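Local coordinates for protein probable LacI-family transcriptional regulator (Corynebacterium glutamicum ATCC 13032, PDB 3BIL) that probably acts as a DNA-binding transcription factor of the LacI family, recognising cis-regulatory DNA sequences to control transcription, at residues Gly264-Ile267 with Gly268-Val271. Numbering follows the deposited sequence.
Sequences GLVI and GKDV
Val266 O is gripped twice by the chain that curls back over it. Asp270 N donates to Val266 O over 2.6 Å, almost straight at the hydrogen, while Lys269 N reaches the same oxygen over 3.0 Å from above the carbonyl plane. The Lys269 bond closes a type II beta-turn with Ile267 and Gly268 at its corners, Gly268 taking the positive phi (66°) of the second corner; the Asp270 bond carries the coil one residue further. The Asp270 carboxylate completes the clasp: with CG anti to its own carbonyl carbon (chi1 -65°), OD2 turns its anti lone pair to Val266 N, 3.2 Å away. Both polar backbone atoms of Val266 are thus engaged. Apolar contacts flank these bonds. Val266 CG1 rests on Lys269 CB at 3.7 Å, and Leu265 CD2 lies 3.8 Å from Asp270 CB. Toward the interior, Val271 CG1 approaches Ile267 CG1 at 4.2 Å; Val271 and Ile267 both touch Cys260 of helix 250-262, and Val271 also meets Leu238 of helix 227-239. The turn follows the Schellman motif at Gly264 and leads into strand 272-276, completing a beta-alpha-beta crossover from strand 244-247 in the periplasmic-binding-protein-like fold of LacI-family regulators.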
# COMPACT_ATOMS: atom_id res chain seq x y z
N GLY A 264 18.39 0.16 -17.38
CA GLY A 264 18.17 -0.83 -18.45
C GLY A 264 18.42 -2.31 -18.13
O GLY A 264 18.63 -3.13 -19.02
N LEU A 265 18.35 -2.70 -16.87
CA LEU A 265 18.71 -4.10 -16.59
C LEU A 265 17.49 -5.02 -16.36
O LEU A 265 16.55 -4.67 -15.65
CB LEU A 265 19.73 -4.18 -15.43
CG LEU A 265 21.01 -3.34 -15.59
CD1 LEU A 265 21.47 -2.81 -14.23
CD2 LEU A 265 22.17 -4.15 -16.26
N VAL A 266 17.51 -6.20 -16.97
CA VAL A 266 16.52 -7.23 -16.68
C VAL A 266 16.91 -7.97 -15.39
O VAL A 266 17.90 -8.70 -15.36
CB VAL A 266 16.33 -8.26 -17.86
CG1 VAL A 266 15.07 -9.16 -17.65
CG2 VAL A 266 16.23 -7.54 -19.20
N ILE A 267 16.14 -7.77 -14.32
CA ILE A 267 16.22 -8.59 -13.14
C ILE A 267 16.04 -10.06 -13.46
O ILE A 267 15.25 -10.42 -14.34
CB ILE A 267 15.18 -8.19 -12.11
CG1 ILE A 267 15.43 -6.73 -11.74
CG2 ILE A 267 15.25 -9.17 -10.88
CD1 ILE A 267 14.69 -6.21 -10.58
N GLY A 268 16.76 -10.91 -12.73
CA GLY A 268 16.82 -12.33 -13.06
C GLY A 268 17.51 -12.65 -14.39
O GLY A 268 17.61 -13.82 -14.75
N LYS A 269 18.00 -11.65 -15.11
CA LYS A 269 18.79 -11.88 -16.34
C LYS A 269 20.15 -11.14 -16.34
O LYS A 269 21.20 -11.74 -16.54
CB LYS A 269 17.93 -11.53 -17.56
CG LYS A 269 18.62 -11.49 -18.91
CD LYS A 269 18.23 -12.64 -19.83
CE LYS A 269 19.19 -12.71 -21.05
NZ LYS A 269 20.57 -13.19 -20.68
N ASP A 270 20.14 -9.84 -16.07
CA ASP A 270 21.37 -9.04 -16.12
C ASP A 270 21.90 -8.70 -14.74
O ASP A 270 23.04 -8.30 -14.61
CB ASP A 270 21.14 -7.74 -16.89
CG ASP A 270 20.83 -7.96 -18.35
OD1 ASP A 270 21.63 -8.66 -19.03
OD2 ASP A 270 19.79 -7.43 -18.81
N VAL A 271 21.07 -8.87 -13.71
CA VAL A 271 21.46 -8.56 -12.34
C VAL A 271 20.55 -9.41 -11.45
O VAL A 271 19.43 -9.72 -11.85
CB VAL A 271 21.14 -7.12 -12.07
CG1 VAL A 271 19.57 -6.89 -12.14
CG2 VAL A 271 21.68 -6.67 -10.76